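Local coordinates for nucleoprotein (Rift valley fever virus, PDB 3OV9) that encapsidates the viral genomic RNA, shielding it from nucleases, and forms ring-shaped hexamers needed to build the nucleocapsid, at residues R64-R69 / E101-R106; V107-A112 / H146-G151; D154-G159 / I209-R214; A168-L173 / Q239-A244. One frame throughout, in Å; residues are numbered along the deposited sequence.

Contact 1 (R64-R69 / E101-R106); sequences RGNKPR and ELTLSR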
loop_
_atom_site.group_PDB
_atom_site.type_symbol
_atom_site.label_atom_id
_atom_site.label_comp_id
_atom_site.label_asym_id
_atom_site.label_seq_id
_atom_site.Cartn_x
_atom_site.Cartn_y
_atom_site.Cartn_z
ATOM N N ARG A 64 -7.865 -16.589 -28.966
ATOM C CA ARG A 64 -6.867 -16.783 -27.904
ATOM C C ARG A 64 -6.198 -15.494 -27.430
ATOM O O ARG A 64 -5.723 -15.418 -26.297
ATOM C CB ARG A 64 -5.802 -17.806 -28.321
ATOM C CG ARG A 64 -6.310 -19.233 -28.544
ATOM C CD ARG A 64 -7.035 -19.826 -27.323
ATOM N NE ARG A 64 -6.233 -19.815 -26.094
ATOM C CZ ARG A 64 -5.421 -20.798 -25.700
ATOM N NH1 ARG A 64 -5.270 -21.891 -26.436
ATOM N NH2 ARG A 64 -4.751 -20.685 -24.560
ATOM N N GLY A 65 -6.151 -14.483 -28.293
ATOM C CA GLY A 65 -5.586 -13.192 -27.916
ATOM C C GLY A 65 -4.292 -12.832 -28.623
ATOM O O GLY A 65 -4.004 -13.328 -29.715
ATOM N N ASN A 66 -3.505 -11.974 -27.979
ATOM C CA ASN A 66 -2.340 -11.357 -28.606
ATOM C C ASN A 66 -1.006 -11.770 -27.974
ATOM O O ASN A 66 0.020 -11.118 -28.193
ATOM C CB ASN A 66 -2.495 -9.828 -28.584
ATOM C CG ASN A 66 -1.614 -9.125 -29.609
ATOM O OD1 ASN A 66 -1.388 -9.631 -30.707
ATOM N ND2 ASN A 66 -1.122 -7.942 -29.251
ATOM N N LYS A 67 -1.020 -12.857 -27.203
ATOM C CA LYS A 67 0.191 -13.349 -26.544
ATOM C C LYS A 67 0.523 -14.788 -26.963
ATOM O O LYS A 67 0.154 -15.739 -26.268
ATOM C CB LYS A 67 0.068 -13.237 -25.017
ATOM C CG LYS A 67 -0.073 -11.814 -24.504
ATOM C CD LYS A 67 -0.036 -11.775 -22.986
ATOM C CE LYS A 67 -0.001 -10.348 -22.457
ATOM N NZ LYS A 67 -1.331 -9.681 -22.530
ATOM N N PRO A 68 1.231 -14.950 -28.100
ATOM C CA PRO A 68 1.500 -16.272 -28.678
ATOM C C PRO A 68 2.262 -17.236 -27.761
ATOM O O PRO A 68 1.986 -18.436 -27.780
ATOM C CB PRO A 68 2.332 -15.946 -29.922
ATOM C CG PRO A 68 1.952 -14.557 -30.271
ATOM C CD PRO A 68 1.763 -13.873 -28.957
ATOM N N ARG A 69 3.201 -16.723 -26.971
ATOM C CA ARG A 69 3.956 -17.573 -26.046
ATOM C C ARG A 69 3.094 -18.052 -24.880
ATOM O O ARG A 69 3.236 -19.196 -24.427
ATOM C CB ARG A 69 5.222 -16.866 -25.546
ATOM C CG ARG A 69 6.354 -16.803 -26.569
ATOM C CD ARG A 69 6.947 -18.180 -26.872
ATOM N NE ARG A 69 7.855 -18.134 -28.017
ATOM C CZ ARG A 69 8.365 -19.200 -28.629
ATOM N NH1 ARG A 69 8.067 -20.425 -28.216
ATOM N NH2 ARG A 69 9.178 -19.037 -29.663
ATOM N N GLU A 101 7.719 -4.921 -36.605
ATOM C CA GLU A 101 7.363 -6.182 -35.952
ATOM C C GLU A 101 5.885 -6.513 -36.132
ATOM O O GLU A 101 5.020 -5.638 -36.017
ATOM C CB GLU A 101 7.696 -6.136 -34.458
ATOM C CG GLU A 101 9.171 -5.886 -34.122
ATOM C CD GLU A 101 10.039 -7.134 -34.202
ATOM O OE1 GLU A 101 9.526 -8.224 -34.537
ATOM O OE2 GLU A 101 11.251 -7.017 -33.923
ATOM N N LEU A 102 5.610 -7.786 -36.407
ATOM C CA LEU A 102 4.243 -8.290 -36.506
ATOM C C LEU A 102 3.730 -8.770 -35.156
ATOM O O LEU A 102 4.495 -9.283 -34.331
ATOM C CB LEU A 102 4.164 -9.445 -37.510
ATOM C CG LEU A 102 4.298 -9.151 -39.005
ATOM C CD1 LEU A 102 4.427 -10.451 -39.787
ATOM C CD2 LEU A 102 3.116 -8.336 -39.512
ATOM N N THR A 103 2.430 -8.578 -34.940
ATOM C CA THR A 103 1.693 -9.196 -33.836
ATOM C C THR A 103 0.403 -9.758 -34.420
ATOM O O THR A 103 -0.005 -9.371 -35.519
ATOM C CB THR A 103 1.319 -8.193 -32.717
ATOM O OG1 THR A 103 0.349 -7.254 -33.204
ATOM C CG2 THR A 103 2.541 -7.451 -32.199
ATOM N N LEU A 104 -0.238 -10.661 -33.683
ATOM C CA LEU A 104 -1.510 -11.243 -34.112
ATOM C C LEU A 104 -2.611 -10.189 -34.293
ATOM O O LEU A 104 -3.342 -10.222 -35.284
ATOM C CB LEU A 104 -1.962 -12.343 -33.139
ATOM C CG LEU A 104 -1.045 -13.562 -32.987
ATOM C CD1 LEU A 104 -1.514 -14.433 -31.833
ATOM C CD2 LEU A 104 -0.970 -14.379 -34.269
ATOM N N SER A 105 -2.706 -9.250 -33.352
ATOM C CA SER A 105 -3.714 -8.186 -33.409
ATOM C C SER A 105 -3.527 -7.291 -34.634
ATOM O O SER A 105 -4.502 -6.837 -35.231
ATOM C CB SER A 105 -3.694 -7.335 -32.135
ATOM O OG SER A 105 -4.161 -8.067 -31.016
ATOM N N ARG A 106 -2.270 -7.043 -34.999
ATOM C CA ARG A 106 -1.954 -6.214 -36.166
ATOM C C ARG A 106 -2.361 -6.881 -37.480
ATOM O O ARG A 106 -2.801 -6.207 -38.412
ATOM C CB ARG A 106 -0.471 -5.839 -36.176
ATOM C CG ARG A 106 -0.133 -4.768 -35.153
ATOM C CD ARG A 106 1.354 -4.479 -35.081
ATOM N NE ARG A 106 1.643 -3.497 -34.036
ATOM C CZ ARG A 106 2.848 -2.995 -33.782
ATOM N NH1 ARG A 106 3.905 -3.375 -34.492
ATOM N NH2 ARG A 106 2.995 -2.107 -32.809
HETATM O O HOH W 1 0.935 -11.393 -31.159
HETATM O O HOH W 2 -0.448 -5.478 -31.385
#

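Contact 2 (V107-A112 / H146-G151); sequences VAAALA and HPSFAG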
loop_
_atom_site.group_PDB
_atom_site.type_symbol
_atom_site.label_atom_id
_atom_site.label_comp_id
_atom_site.label_asym_id
_atom_site.label_seq_id
_atom_site.Cartn_x
_atom_site.Cartn_y
_atom_site.Cartn_z
ATOM N N VAL A 107 -2.217 -8.202 -37.551
ATOM C CA VAL A 107 -2.678 -8.953 -38.720
ATOM C C VAL A 107 -4.197 -8.798 -38.889
ATOM O O VAL A 107 -4.677 -8.483 -39.982
ATOM C CB VAL A 107 -2.263 -10.447 -38.655
ATOM C CG1 VAL A 107 -2.857 -11.229 -39.831
ATOM C CG2 VAL A 107 -0.737 -10.573 -38.654
ATOM N N ALA A 108 -4.939 -8.993 -37.800
ATOM C CA ALA A 108 -6.394 -8.826 -37.806
ATOM C C ALA A 108 -6.813 -7.410 -38.204
ATOM O O ALA A 108 -7.778 -7.228 -38.949
ATOM C CB ALA A 108 -6.981 -9.195 -36.442
ATOM N N ALA A 109 -6.072 -6.417 -37.716
ATOM C CA ALA A 109 -6.394 -5.014 -37.973
ATOM C C ALA A 109 -6.098 -4.597 -39.411
ATOM O O ALA A 109 -6.892 -3.880 -40.035
ATOM C CB ALA A 109 -5.654 -4.118 -36.997
ATOM N N ALA A 110 -4.961 -5.047 -39.932
ATOM C CA ALA A 110 -4.559 -4.703 -41.292
ATOM C C ALA A 110 -5.458 -5.372 -42.319
ATOM O O ALA A 110 -5.597 -4.868 -43.429
ATOM C CB ALA A 110 -3.116 -5.077 -41.533
ATOM N N LEU A 111 -6.060 -6.502 -41.938
ATOM C CA LEU A 111 -6.938 -7.275 -42.818
ATOM C C LEU A 111 -8.393 -7.317 -42.304
ATOM O O LEU A 111 -9.081 -8.345 -42.394
ATOM C CB LEU A 111 -6.351 -8.679 -43.040
ATOM C CG LEU A 111 -4.941 -8.733 -43.653
ATOM C CD1 LEU A 111 -4.276 -10.085 -43.423
ATOM C CD2 LEU A 111 -4.955 -8.385 -45.139
ATOM N N ALA A 112 -8.856 -6.173 -41.798
ATOM C CA ALA A 112 -10.158 -6.043 -41.129
ATOM C C ALA A 112 -11.369 -6.449 -41.970
ATOM O O ALA A 112 -12.379 -6.913 -41.435
ATOM C CB ALA A 112 -10.336 -4.631 -40.587
ATOM N N HIS A 146 -14.851 -6.629 -32.903
ATOM C CA HIS A 146 -13.396 -6.609 -32.719
ATOM C C HIS A 146 -12.902 -5.180 -32.943
ATOM O O HIS A 146 -13.501 -4.450 -33.735
ATOM C CB HIS A 146 -12.688 -7.587 -33.662
ATOM C CG HIS A 146 -11.300 -7.938 -33.223
ATOM N ND1 HIS A 146 -10.177 -7.342 -33.756
ATOM C CD2 HIS A 146 -10.855 -8.791 -32.270
ATOM C CE1 HIS A 146 -9.100 -7.833 -33.171
ATOM N NE2 HIS A 146 -9.483 -8.712 -32.263
ATOM N N PRO A 147 -11.829 -4.758 -32.235
ATOM C CA PRO A 147 -11.305 -3.406 -32.480
ATOM C C PRO A 147 -10.916 -3.155 -33.943
ATOM O O PRO A 147 -10.927 -2.002 -34.390
ATOM C CB PRO A 147 -10.079 -3.336 -31.566
ATOM C CG PRO A 147 -10.424 -4.247 -30.435
ATOM C CD PRO A 147 -11.189 -5.382 -31.058
ATOM N N SER A 148 -10.606 -4.229 -34.672
ATOM C CA SER A 148 -10.313 -4.175 -36.111
ATOM C C SER A 148 -11.391 -3.455 -36.918
ATOM O O SER A 148 -11.093 -2.856 -37.949
ATOM C CB SER A 148 -10.132 -5.590 -36.682
ATOM O OG SER A 148 -9.059 -6.267 -36.051
ATOM N N PHE A 149 -12.637 -3.517 -36.446
ATOM C CA PHE A 149 -13.779 -2.926 -37.154
ATOM C C PHE A 149 -13.626 -1.430 -37.420
ATOM O O PHE A 149 -14.151 -0.915 -38.412
ATOM C CB PHE A 149 -15.098 -3.186 -36.405
ATOM C CG PHE A 149 -16.259 -2.391 -36.938
ATOM C CD1 PHE A 149 -16.918 -2.792 -38.098
ATOM C CD2 PHE A 149 -16.667 -1.223 -36.303
ATOM C CE1 PHE A 149 -17.978 -2.047 -38.602
ATOM C CE2 PHE A 149 -17.728 -0.469 -36.802
ATOM C CZ PHE A 149 -18.382 -0.884 -37.956
ATOM N N ALA A 150 -12.924 -0.736 -36.528
ATOM C CA ALA A 150 -12.698 0.704 -36.678
ATOM C C ALA A 150 -12.125 1.082 -38.051
ATOM O O ALA A 150 -12.457 2.141 -38.590
ATOM C CB ALA A 150 -11.804 1.215 -35.564
ATOM N N GLY A 151 -11.292 0.207 -38.615
ATOM C CA GLY A 151 -10.688 0.423 -39.935
ATOM C C GLY A 151 -11.638 0.246 -41.111
ATOM O O GLY A 151 -11.241 0.413 -42.266
HETATM O O HOH W 3 -8.419 -1.856 -38.668
#

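Contact 3 (D154-G159 / I209-R214); sequences DPSLPG and ISHEKR. With NA (sodium ion), chain E.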
loop_
_atom_site.group_PDB
_atom_site.type_symbol
_atom_site.label_atom_id
_atom_site.label_comp_id
_atom_site.label_asym_id
_atom_site.label_seq_id
_atom_site.Cartn_x
_atom_site.Cartn_y
_atom_site.Cartn_z
ATOM N N ASP A 154 -16.186 4.615 -42.460
ATOM C CA ASP A 154 -16.012 5.742 -43.378
ATOM C C ASP A 154 -16.272 7.058 -42.638
ATOM O O ASP A 154 -17.421 7.364 -42.312
ATOM C CB ASP A 154 -16.970 5.583 -44.567
ATOM C CG ASP A 154 -16.919 6.758 -45.543
ATOM O OD1 ASP A 154 -16.073 7.662 -45.379
ATOM O OD2 ASP A 154 -17.741 6.771 -46.483
ATOM N N PRO A 155 -15.209 7.852 -42.384
ATOM C CA PRO A 155 -15.348 9.099 -41.620
ATOM C C PRO A 155 -16.071 10.216 -42.377
ATOM O O PRO A 155 -16.336 11.276 -41.800
ATOM C CB PRO A 155 -13.896 9.500 -41.338
ATOM C CG PRO A 155 -13.124 8.916 -42.461
ATOM C CD PRO A 155 -13.812 7.619 -42.798
ATOM N N SER A 156 -16.382 9.979 -43.650
ATOM C CA SER A 156 -17.113 10.949 -44.468
ATOM C C SER A 156 -18.633 10.740 -44.427
ATOM O O SER A 156 -19.383 11.493 -45.052
ATOM C CB SER A 156 -16.601 10.941 -45.915
ATOM O OG SER A 156 -17.078 9.821 -46.637
ATOM N N LEU A 157 -19.080 9.719 -43.694
ATOM C CA LEU A 157 -20.507 9.517 -43.436
ATOM C C LEU A 157 -21.112 10.739 -42.739
ATOM O O LEU A 157 -20.419 11.408 -41.965
ATOM C CB LEU A 157 -20.725 8.270 -42.570
ATOM C CG LEU A 157 -20.711 6.902 -43.261
ATOM C CD1 LEU A 157 -20.546 5.793 -42.233
ATOM C CD2 LEU A 157 -21.969 6.682 -44.088
ATOM N N PRO A 158 -22.402 11.039 -43.011
ATOM C CA PRO A 158 -23.077 12.136 -42.312
ATOM C C PRO A 158 -22.935 12.015 -40.798
ATOM O O PRO A 158 -22.971 10.902 -40.260
ATOM C CB PRO A 158 -24.538 11.970 -42.734
ATOM C CG PRO A 158 -24.456 11.361 -44.078
ATOM C CD PRO A 158 -23.285 10.416 -44.016
ATOM N N GLY A 159 -22.776 13.156 -40.133
ATOM C CA GLY A 159 -22.414 13.223 -38.715
ATOM C C GLY A 159 -23.204 12.252 -37.836
ATOM O O GLY A 159 -22.617 11.504 -37.052
ATOM N N ILE A 209 -7.276 2.046 -46.895
ATOM C CA ILE A 209 -8.596 1.737 -47.473
ATOM C C ILE A 209 -9.405 3.028 -47.642
ATOM O O ILE A 209 -9.718 3.712 -46.662
ATOM C CB ILE A 209 -9.403 0.639 -46.683
ATOM C CG1 ILE A 209 -8.561 -0.630 -46.433
ATOM C CG2 ILE A 209 -10.717 0.305 -47.393
ATOM C CD1 ILE A 209 -8.096 -1.380 -47.678
ATOM N N SER A 210 -9.715 3.363 -48.895
ATOM C CA SER A 210 -10.438 4.593 -49.234
ATOM C C SER A 210 -11.781 4.710 -48.512
ATOM O O SER A 210 -12.378 3.697 -48.129
ATOM C CB SER A 210 -10.649 4.691 -50.749
ATOM O OG SER A 210 -11.591 3.733 -51.200
ATOM N N HIS A 211 -12.246 5.945 -48.326
ATOM C CA HIS A 211 -13.553 6.200 -47.718
ATOM C C HIS A 211 -14.654 5.415 -48.425
ATOM O O HIS A 211 -15.530 4.839 -47.782
ATOM C CB HIS A 211 -13.890 7.695 -47.736
ATOM C CG HIS A 211 -12.986 8.534 -46.888
ATOM N ND1 HIS A 211 -12.946 9.909 -46.980
ATOM C CD2 HIS A 211 -12.078 8.196 -45.943
ATOM C CE1 HIS A 211 -12.061 10.381 -46.121
ATOM N NE2 HIS A 211 -11.518 9.362 -45.480
ATOM N N GLU A 212 -14.580 5.386 -49.753
ATOM C CA GLU A 212 -15.573 4.717 -50.585
ATOM C C GLU A 212 -15.562 3.195 -50.412
ATOM O O GLU A 212 -16.626 2.578 -50.322
ATOM C CB GLU A 212 -15.379 5.097 -52.058
ATOM C CG GLU A 212 -15.698 6.565 -52.378
ATOM C CD GLU A 212 -14.527 7.528 -52.152
ATOM O OE1 GLU A 212 -14.716 8.740 -52.395
ATOM O OE2 GLU A 212 -13.426 7.091 -51.746
ATOM N N LYS A 213 -14.371 2.598 -50.363
ATOM C CA LYS A 213 -14.246 1.154 -50.141
ATOM C C LYS A 213 -14.678 0.770 -48.723
ATOM O O LYS A 213 -15.273 -0.293 -48.520
ATOM C CB LYS A 213 -12.822 0.659 -50.414
ATOM C CG LYS A 213 -12.440 0.561 -51.893
ATOM C CD LYS A 213 -11.032 -0.021 -52.082
ATOM C CE LYS A 213 -9.928 0.985 -51.734
ATOM N NZ LYS A 213 -8.567 0.436 -51.990
ATOM N N ARG A 214 -14.381 1.634 -47.753
ATOM C CA ARG A 214 -14.837 1.429 -46.373
ATOM C C ARG A 214 -16.363 1.396 -46.305
ATOM O O ARG A 214 -16.941 0.476 -45.720
ATOM C CB ARG A 214 -14.283 2.505 -45.436
ATOM C CG ARG A 214 -12.837 2.303 -45.019
ATOM C CD ARG A 214 -12.293 3.564 -44.378
ATOM N NE ARG A 214 -10.896 3.435 -43.980
ATOM C CZ ARG A 214 -10.451 3.536 -42.729
ATOM N NH1 ARG A 214 -11.293 3.771 -41.729
ATOM N NH2 ARG A 214 -9.157 3.404 -42.479
HETATM NA NA NA E . -8.865 6.322 -45.951
HETATM O O HOH W 4 -7.686 7.683 -47.707
#

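Contact 4 (A168-L173 / Q239-A244); sequences AHSLYL and QAYKTA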
loop_
_atom_site.group_PDB
_atom_site.type_symbol
_atom_site.label_atom_id
_atom_site.label_comp_id
_atom_site.label_asym_id
_atom_site.label_seq_id
_atom_site.Cartn_x
_atom_site.Cartn_y
_atom_site.Cartn_z
ATOM N N ALA A 168 -22.482 2.419 -31.490
ATOM C CA ALA A 168 -22.829 0.995 -31.548
ATOM C C ALA A 168 -21.601 0.105 -31.349
ATOM O O ALA A 168 -21.646 -0.855 -30.580
ATOM C CB ALA A 168 -23.522 0.660 -32.866
ATOM N N HIS A 169 -20.513 0.438 -32.043
ATOM C CA HIS A 169 -19.234 -0.266 -31.913
ATOM C C HIS A 169 -18.664 -0.115 -30.501
ATOM O O HIS A 169 -18.105 -1.066 -29.948
ATOM C CB HIS A 169 -18.246 0.258 -32.971
ATOM C CG HIS A 169 -16.858 -0.304 -32.861
ATOM N ND1 HIS A 169 -16.592 -1.657 -32.841
ATOM C CD2 HIS A 169 -15.655 0.315 -32.801
ATOM C CE1 HIS A 169 -15.287 -1.847 -32.757
ATOM N NE2 HIS A 169 -14.695 -0.666 -32.730
ATOM N N SER A 170 -18.830 1.074 -29.924
ATOM C CA SER A 170 -18.331 1.376 -28.578
ATOM C C SER A 170 -19.015 0.559 -27.476
ATOM O O SER A 170 -18.422 0.332 -26.415
ATOM C CB SER A 170 -18.434 2.874 -28.282
ATOM O OG SER A 170 -17.567 3.620 -29.126
ATOM N N LEU A 171 -20.249 0.116 -27.727
ATOM C CA LEU A 171 -20.944 -0.772 -26.789
ATOM C C LEU A 171 -20.148 -2.060 -26.600
ATOM O O LEU A 171 -19.926 -2.492 -25.466
ATOM C CB LEU A 171 -22.378 -1.078 -27.245
ATOM C CG LEU A 171 -23.243 -1.892 -26.270
ATOM C CD1 LEU A 171 -23.707 -1.039 -25.090
ATOM C CD2 LEU A 171 -24.439 -2.519 -26.980
ATOM N N TYR A 172 -19.710 -2.656 -27.714
ATOM C CA TYR A 172 -18.826 -3.823 -27.674
ATOM C C TYR A 172 -17.480 -3.514 -27.014
ATOM O O TYR A 172 -16.998 -4.300 -26.198
ATOM C CB TYR A 172 -18.607 -4.415 -29.076
ATOM C CG TYR A 172 -17.296 -5.165 -29.206
ATOM C CD1 TYR A 172 -17.174 -6.488 -28.772
ATOM C CD2 TYR A 172 -16.168 -4.541 -29.741
ATOM C CE1 TYR A 172 -15.964 -7.172 -28.879
ATOM C CE2 TYR A 172 -14.959 -5.210 -29.846
ATOM C CZ TYR A 172 -14.860 -6.522 -29.416
ATOM O OH TYR A 172 -13.655 -7.177 -29.531
ATOM N N LEU A 173 -16.874 -2.385 -27.386
ATOM C CA LEU A 173 -15.547 -2.014 -26.883
ATOM C C LEU A 173 -15.549 -1.828 -25.370
ATOM O O LEU A 173 -14.555 -2.117 -24.705
ATOM C CB LEU A 173 -15.022 -0.751 -27.570
ATOM C CG LEU A 173 -14.572 -0.856 -29.030
ATOM C CD1 LEU A 173 -14.240 0.526 -29.559
ATOM C CD2 LEU A 173 -13.375 -1.785 -29.181
ATOM N N GLN A 239 -28.174 3.475 -29.072
ATOM C CA GLN A 239 -29.028 3.866 -27.954
ATOM C C GLN A 239 -28.627 3.127 -26.676
ATOM O O GLN A 239 -28.593 3.720 -25.596
ATOM C CB GLN A 239 -30.507 3.627 -28.301
ATOM C CG GLN A 239 -31.505 3.786 -27.139
ATOM C CD GLN A 239 -31.544 5.188 -26.539
ATOM O OE1 GLN A 239 -31.794 5.351 -25.343
ATOM N NE2 GLN A 239 -31.311 6.201 -27.363
ATOM N N ALA A 240 -28.308 1.841 -26.810
ATOM C CA ALA A 240 -27.840 1.036 -25.681
ATOM C C ALA A 240 -26.547 1.584 -25.068
ATOM O O ALA A 240 -26.381 1.561 -23.848
ATOM C CB ALA A 240 -27.672 -0.424 -26.090
ATOM N N TYR A 241 -25.644 2.089 -25.910
ATOM C CA TYR A 241 -24.395 2.692 -25.430
ATOM C C TYR A 241 -24.630 3.988 -24.651
ATOM O O TYR A 241 -23.939 4.255 -23.663
ATOM C CB TYR A 241 -23.409 2.930 -26.580
ATOM C CG TYR A 241 -22.064 3.463 -26.126
ATOM C CD1 TYR A 241 -21.183 2.660 -25.399
ATOM C CD2 TYR A 241 -21.671 4.771 -26.420
ATOM C CE1 TYR A 241 -19.951 3.142 -24.975
ATOM C CE2 TYR A 241 -20.437 5.264 -25.999
ATOM C CZ TYR A 241 -19.584 4.442 -25.279
ATOM O OH TYR A 241 -18.364 4.919 -24.861
ATOM N N LYS A 242 -25.600 4.784 -25.102
ATOM C CA LYS A 242 -25.978 6.032 -24.432
ATOM C C LYS A 242 -26.374 5.805 -22.976
ATOM O O LYS A 242 -25.970 6.561 -22.093
ATOM C CB LYS A 242 -27.132 6.715 -25.170
ATOM C CG LYS A 242 -26.720 7.529 -26.379
ATOM C CD LYS A 242 -27.903 7.766 -27.302
ATOM C CE LYS A 242 -27.477 8.478 -28.573
ATOM N NZ LYS A 242 -28.622 8.641 -29.510
ATOM N N THR A 243 -27.158 4.755 -22.740
ATOM C CA THR A 243 -27.706 4.470 -21.413
ATOM C C THR A 243 -26.875 3.443 -20.633
ATOM O O THR A 243 -27.190 3.126 -19.483
ATOM C CB THR A 243 -29.184 4.008 -21.498
ATOM O OG1 THR A 243 -29.284 2.852 -22.337
ATOM C CG2 THR A 243 -30.065 5.117 -22.068
ATOM N N ALA A 244 -25.809 2.943 -21.258
ATOM C CA ALA A 244 -24.920 1.960 -20.636
ATOM C C ALA A 244 -24.124 2.559 -19.479
ATOM O O ALA A 244 -23.857 3.763 -19.454
ATOM C CB ALA A 244 -23.977 1.362 -21.673
#

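Contact 1 (R64-R69 / E101-R106)
N66 reaches from the loop before helix 68-71 to the first turn of helix 104-110, and its side chain makes the polar part of the contact. CG is anti to the backbone N (chi1 -160°), which carries it to S105; chi2 then turns OD1 to the S105 amide. N66 CB comes first and lies 3.4 Å from S105 OG. CG follows, closer still to the same hydroxyl oxygen. At the tip, N66 OD1 accepts a hydrogen bond from S105 N at 3.0 Å, with an N-H...O angle of 158°. The donor sits well above the carbonyl plane, 49° out of it. Water 1 accepts from L104 N at 2.9 Å and can donate to N66 OD1, though it has other acceptors in reach. On the other branch, N66 ND2 has a weak bond to water 2, which lies 2.7 Å from T103 OG1. T103 is the N-cap of the helix, and its OG1 accepts from R106 N. Beside this polar group, P68 and L104 meet tip to tip, with P68 CG 3.8 Å from L104 CD1. G65 O also touches L104 CD1. K67, S105 and R106 probably bind RNA, as in relatives, so the contact would join two parts of the RNA-binding surface. L104 packs on M57, L60 and A61 of helix 50-63. P68 packs on I87 of helix 77-90.

Contact 2 (V107-A112 / H146-G151)
S148 faces A108 and A109 near the end of helix 104-110 and A112 at the start of helix 112-122. Most of the meeting is van der Waals contact. S148 CB lies 4.0 Å from A109 CA. S148 OG is anti to the carbonyl carbon (chi1 -60°), beside its own backbone N, where it lies 3.6 Å from A108 CB. The CB of A112 rests against S148 O at 3.3 Å. H146 CE1 approaches A108 CB at 4.1 Å. The small alanine side chains let the CA atoms of A109 and S148 come within 4.4 Å.

Polar links are few. Water 3 donates to both A109 O and S148 O, each at 2.9 Å, and so bridges the two segments. Within 146-151, H146 ND1 and S148 OG are hydrogen-bonded at 2.8 Å. S148 N also donates to H146 ND1, tilted 30° from the ring plane. These two bonds tie the imidazole to the 3-10 segment 147-151.

The contact is buried near the centre of the chain. A109 also packs on F33, a probable RNA-binding residue by similarity. Helix 50-63 meets V107, L111 and H146, while helix 35-46 covers V107, A110 and L111. Helix 159-180 packs against P147 and F149.

Contact 3 (D154-G159 / I209-R214)
D154 opens an Asx turn and a type I beta turn that pack on H211 and R214, at the start of helix 211-220. Its CG is anti to the backbone N (chi1 177°), which puts CG beside the first turn of the helix. D154 OD1 lies 3.2 Å from H211 CB. The two side chains cross at about a right angle, with carboxylate and ring planes 27° apart. D154 OD1 is held from within its own turn by S156 N and by S156 OG, the latter at 2.7 Å. The hydroxyl comes on the syn side, while the amide comes from above the carboxylate plane; both lie on the same face. OD2 has a salt bridge with R215.

H211 CG is anti to its carbonyl carbon (chi1 -65°), on the side of the turn, and the ring crosses P155 at about a right angle. P155 CG comes 3.4 Å from H211 NE2, and S156 CB lies near ND1. Farther along, R214 CB packs on D154 CB at 4.2 Å. The R214 chain is extended from CG to NE. Its guanidinium is held by backbone carbonyls: NH1 bonds V153 O and A203 O, and NH2 bonds F208 O. R214 NE donates to I209 O at 2.9 Å, with that oxygen in the guanidinium plane. The sodium ion is bound by I209 O at 2.8 Å, S206 O and water 4 at 2.5 Å.

Contact 4 (A168-L173 / Q239-A244)
The Y241 ring lies across S170, whose CB sits over one face. This is a CH-pi contact: S170 CB is 3.7 Å from the ring centroid, 16° off the normal. CE1 and CZ are the ring atoms nearest to that carbon. The backbone is close as well, with S170 O 3.5 Å from Y241 CE1 and L171 N near Y241 CD1. K189 makes a cation-pi contact with the same ring. The CG of Y241 is anti to the backbone N (chi1 -176°), which sends CG toward helix 159-180.

L171 supplies the aliphatic half. Its CD2 touches A240 CB at 4.0 Å, its CD1 reaches A244 CB, and its CB meets Y241 CB. L171 CD1 also lies 3.8 Å from Y241 N. No hydrogen bond crosses between the segments; S170 OG bonds to L166 O in its own helix.

S170 also packs on F196 and M200 of helix 189-204, and L171 on M133 of helix 130-136. The axes of the two short helical segments pass 8.2 Å apart at an angle of 54°. Helices crossing at a large angle are consistent with the orthogonal bundle of this all-helical nucleoprotein, where the C-terminal helix 232-243 closes against helix 159-180.

Overall arrangement
Contacts 1 and 2 share helix 104-110, using its start and its end, and their centres lie 13 Å apart. Contact 2 is the most central of the four, about 5 Å from the centre of the chain. It touches contact 3 where G151 O packs on R214 CZ, and contact 4 where H146 and F149 meet H169 and Y172. Contacts 1 and 3 lie on opposite sides of the chain's centre, their own centres 28 Å apart. Residues that probably bind RNA, by similarity, are in contact 1, and F33 lies close to contact 2. The sodium ion is bound in contact 3, about 12 Å from the A112 side chain. Contacts 3 and 4 do not touch, but their segments alternate along the chain.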